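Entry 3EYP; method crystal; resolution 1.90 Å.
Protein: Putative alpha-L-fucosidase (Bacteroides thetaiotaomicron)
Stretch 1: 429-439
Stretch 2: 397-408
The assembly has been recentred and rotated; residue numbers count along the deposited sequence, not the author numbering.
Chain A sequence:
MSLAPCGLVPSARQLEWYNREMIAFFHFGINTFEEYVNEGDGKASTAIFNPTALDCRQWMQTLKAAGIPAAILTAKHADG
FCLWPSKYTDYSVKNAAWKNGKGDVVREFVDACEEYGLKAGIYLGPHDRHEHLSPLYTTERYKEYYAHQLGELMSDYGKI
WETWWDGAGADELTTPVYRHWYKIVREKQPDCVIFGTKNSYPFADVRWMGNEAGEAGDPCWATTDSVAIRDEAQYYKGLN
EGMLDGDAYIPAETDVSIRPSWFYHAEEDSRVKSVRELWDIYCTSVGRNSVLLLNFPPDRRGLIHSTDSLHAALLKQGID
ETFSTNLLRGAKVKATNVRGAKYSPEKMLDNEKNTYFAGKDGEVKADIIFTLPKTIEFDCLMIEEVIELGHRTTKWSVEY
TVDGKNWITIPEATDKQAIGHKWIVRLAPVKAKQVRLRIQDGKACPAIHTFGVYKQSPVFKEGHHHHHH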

# COMPACT_ATOMS: atom_id res chain seq x y z
N PRO A 429 18.34 -1.03 -20.98
CA PRO A 429 19.48 -1.76 -20.51
C PRO A 429 20.74 -1.02 -20.86
O PRO A 429 20.87 -0.45 -21.94
CB PRO A 429 19.40 -3.07 -21.28
CG PRO A 429 18.01 -3.24 -21.67
CD PRO A 429 17.53 -1.83 -21.92
N VAL A 430 21.64 -0.99 -19.89
CA VAL A 430 22.98 -0.42 -20.13
C VAL A 430 24.04 -1.34 -19.61
O VAL A 430 23.82 -2.10 -18.66
CB VAL A 430 23.16 1.00 -19.51
CG1 VAL A 430 22.06 1.93 -20.00
CG2 VAL A 430 23.17 0.94 -18.00
N LYS A 431 25.20 -1.29 -20.26
CA LYS A 431 26.41 -1.98 -19.79
C LYS A 431 27.31 -0.99 -19.02
O LYS A 431 27.49 0.16 -19.41
CB LYS A 431 27.16 -2.62 -20.99
N ALA A 432 27.83 -1.43 -17.89
CA ALA A 432 28.60 -0.50 -17.04
C ALA A 432 29.77 -1.14 -16.41
O ALA A 432 29.70 -2.27 -15.95
CB ALA A 432 27.68 0.14 -15.92
N LYS A 433 30.86 -0.39 -16.37
CA LYS A 433 32.02 -0.76 -15.61
C LYS A 433 32.07 -0.00 -14.30
O LYS A 433 32.56 -0.48 -13.31
CB LYS A 433 33.31 -0.49 -16.39
CG LYS A 433 34.40 -1.51 -16.10
CD LYS A 433 34.46 -1.93 -14.63
CE LYS A 433 35.57 -1.21 -13.89
NZ LYS A 433 36.81 -2.05 -13.84
N GLN A 434 31.53 1.19 -14.33
CA GLN A 434 31.33 1.98 -13.11
C GLN A 434 29.98 2.67 -13.09
O GLN A 434 29.43 3.01 -14.13
CB GLN A 434 32.40 3.06 -13.01
CG GLN A 434 33.83 2.55 -13.00
CD GLN A 434 34.76 3.71 -12.91
OE1 GLN A 434 34.97 4.41 -13.90
NE2 GLN A 434 35.25 4.00 -11.71
N VAL A 435 29.47 2.83 -11.89
CA VAL A 435 28.19 3.48 -11.63
C VAL A 435 28.37 4.56 -10.60
O VAL A 435 28.95 4.34 -9.53
CB VAL A 435 27.12 2.49 -11.07
CG1 VAL A 435 25.76 3.24 -10.69
CG2 VAL A 435 26.88 1.32 -12.02
N ARG A 436 27.84 5.72 -10.93
CA ARG A 436 27.83 6.86 -10.02
C ARG A 436 26.45 7.24 -9.49
O ARG A 436 25.51 7.48 -10.26
CB ARG A 436 28.47 8.10 -10.67
CG ARG A 436 28.53 9.26 -9.71
CD ARG A 436 29.53 10.33 -10.09
NE ARG A 436 29.10 11.15 -11.21
CZ ARG A 436 29.62 12.35 -11.47
NH1 ARG A 436 29.21 13.06 -12.50
NH2 ARG A 436 30.52 12.87 -10.65
N LEU A 437 26.38 7.35 -8.17
CA LEU A 437 25.19 7.87 -7.48
C LEU A 437 25.49 9.28 -6.99
O LEU A 437 26.37 9.49 -6.15
CB LEU A 437 24.80 6.98 -6.31
CG LEU A 437 23.68 7.50 -5.42
CD1 LEU A 437 22.35 7.72 -6.24
CD2 LEU A 437 23.50 6.54 -4.24
N ARG A 438 24.77 10.25 -7.58
CA ARG A 438 24.85 11.65 -7.20
C ARG A 438 23.66 12.06 -6.33
O ARG A 438 22.52 12.10 -6.79
CB ARG A 438 24.87 12.56 -8.44
CG ARG A 438 25.87 12.17 -9.58
CD ARG A 438 26.26 13.41 -10.40
NE ARG A 438 27.23 14.19 -9.63
CZ ARG A 438 27.79 15.35 -10.02
NH1 ARG A 438 28.69 15.94 -9.22
NH2 ARG A 438 27.45 15.92 -11.15
N ILE A 439 23.97 12.35 -5.06
CA ILE A 439 23.04 13.02 -4.13
C ILE A 439 23.28 14.48 -4.33
O ILE A 439 24.35 15.01 -3.97
CB ILE A 439 23.28 12.63 -2.63
CG1 ILE A 439 23.15 11.14 -2.43
CG2 ILE A 439 22.30 13.38 -1.64
CD1 ILE A 439 22.00 10.55 -3.16
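Stretch 2 397-408: SVEYTVDGKNWI

Stretch 2 lies beside stretch 1 as an antiparallel β-strand neighbour, joined by a regular backbone ladder and reinforced on one face by an arginine bound at its edge by a carboxylate and covered on one face by an indole. Residues 397-401 are extended and run against strand 434-439 at 160° between N-to-C directions, with the axes approaching to 4.5 Å; beyond Thr401 the chain leaves the strand. The register pairs Gln434 with Thr401, Val435 with Tyr400, Arg436 with Glu399, Leu437 with Val398 and Arg438 with Ser397. Reciprocal hydrogen bonds fix it: Ser397 N to Arg438 O and Arg438 N to Ser397 O, both 2.9 Å; Glu399 N to Arg436 O, 2.9 Å, and Arg436 N to Glu399 O, 2.8 Å; Thr401 N to Gln434 O, 2.9 Å, and Gln434 N to Thr401 O, 3.1 Å. At the corner, Lys433 N also reaches Thr401 O (2.8 Å).

On the face bearing Arg436 and Glu399, a salt bridge joins Arg436 NH1 to Glu399 OE1 at 2.8 Å. The same guanidinium stacks on Trp407, planes at 11°, leaving its edge for the carboxylate. On the face of Val398, Val435 and Leu437, apolar contacts join Val435 CG1 to Val398 CG1 at 3.7 Å and Leu437 CD1 to Val398 CG2 at 3.8 Å. Before the corner, Val430 CB covers one face of the Tyr400 ring, 4.1 Å from its centroid.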

# COMPACT_ATOMS: atom_id res chain seq x y z
N SER A 397 20.57 11.63 -8.95
CA SER A 397 20.79 11.07 -10.30
C SER A 397 21.74 9.90 -10.25
O SER A 397 22.50 9.74 -9.32
CB SER A 397 21.35 12.08 -11.27
OG SER A 397 20.65 13.28 -11.21
N VAL A 398 21.63 9.07 -11.27
CA VAL A 398 22.53 7.95 -11.46
C VAL A 398 23.10 7.98 -12.89
O VAL A 398 22.42 8.24 -13.88
CB VAL A 398 21.84 6.57 -11.10
CG1 VAL A 398 22.84 5.39 -11.22
CG2 VAL A 398 21.19 6.59 -9.67
N GLU A 399 24.41 7.76 -12.93
CA GLU A 399 25.20 7.69 -14.14
C GLU A 399 26.08 6.46 -14.17
O GLU A 399 26.25 5.73 -13.20
CB GLU A 399 26.09 8.93 -14.24
CG GLU A 399 25.29 10.21 -14.13
CD GLU A 399 26.17 11.44 -13.93
OE1 GLU A 399 27.28 11.29 -13.35
OE2 GLU A 399 25.75 12.54 -14.34
N TYR A 400 26.65 6.25 -15.33
CA TYR A 400 27.47 5.08 -15.57
C TYR A 400 28.55 5.40 -16.61
O TYR A 400 28.47 6.38 -17.36
CB TYR A 400 26.61 3.87 -16.04
CG TYR A 400 26.06 4.04 -17.44
CD1 TYR A 400 26.70 3.47 -18.52
CD2 TYR A 400 24.94 4.80 -17.69
CE1 TYR A 400 26.22 3.64 -19.81
CE2 TYR A 400 24.45 4.97 -18.97
CZ TYR A 400 25.11 4.39 -20.02
OH TYR A 400 24.67 4.55 -21.31
N THR A 401 29.55 4.54 -16.60
CA THR A 401 30.56 4.58 -17.64
C THR A 401 31.05 3.19 -17.93
O THR A 401 30.82 2.26 -17.16
CB THR A 401 31.76 5.44 -17.24
OG1 THR A 401 32.55 5.69 -18.41
CG2 THR A 401 32.62 4.75 -16.19
N VAL A 402 31.72 3.07 -19.07
CA VAL A 402 32.53 1.88 -19.40
C VAL A 402 34.01 2.25 -19.60
O VAL A 402 34.89 1.78 -18.88
CB VAL A 402 31.98 1.14 -20.62
CG1 VAL A 402 31.28 -0.14 -20.17
CG2 VAL A 402 31.04 2.04 -21.41
N ASP A 403 34.28 3.10 -20.57
CA ASP A 403 35.68 3.52 -20.83
C ASP A 403 36.21 4.63 -19.91
O ASP A 403 37.33 5.13 -20.09
CB ASP A 403 35.89 3.95 -22.28
CG ASP A 403 34.99 5.12 -22.69
OD1 ASP A 403 34.57 5.95 -21.84
OD2 ASP A 403 34.71 5.18 -23.92
N GLY A 404 35.39 5.01 -18.95
CA GLY A 404 35.81 5.96 -17.92
C GLY A 404 36.19 7.31 -18.49
O GLY A 404 36.67 8.22 -17.80
N LYS A 405 35.96 7.43 -19.78
CA LYS A 405 36.25 8.68 -20.49
C LYS A 405 35.21 9.74 -20.08
O LYS A 405 35.50 10.95 -19.95
CB LYS A 405 36.23 8.45 -22.01
N ASN A 406 34.00 9.27 -19.86
CA ASN A 406 32.93 10.14 -19.42
C ASN A 406 31.78 9.39 -18.71
O ASN A 406 31.52 8.21 -18.96
CB ASN A 406 32.41 10.93 -20.62
N TRP A 407 31.14 10.12 -17.80
CA TRP A 407 29.88 9.68 -17.18
C TRP A 407 28.74 9.89 -18.16
O TRP A 407 28.53 11.00 -18.66
CB TRP A 407 29.59 10.43 -15.89
CG TRP A 407 30.51 10.07 -14.81
CD1 TRP A 407 31.42 10.89 -14.22
CD2 TRP A 407 30.64 8.79 -14.17
NE1 TRP A 407 32.12 10.20 -13.25
CE2 TRP A 407 31.65 8.92 -13.19
CE3 TRP A 407 29.99 7.57 -14.31
CZ2 TRP A 407 32.04 7.87 -12.40
CZ3 TRP A 407 30.38 6.53 -13.51
CH2 TRP A 407 31.39 6.69 -12.56
N ILE A 408 28.01 8.80 -18.39
CA ILE A 408 26.86 8.77 -19.28
C ILE A 408 25.62 8.83 -18.40
O ILE A 408 25.53 8.14 -17.39
CB ILE A 408 26.83 7.49 -20.16
CG1 ILE A 408 28.08 7.42 -21.03
CG2 ILE A 408 25.61 7.46 -21.08
CD1 ILE A 408 29.10 6.39 -20.51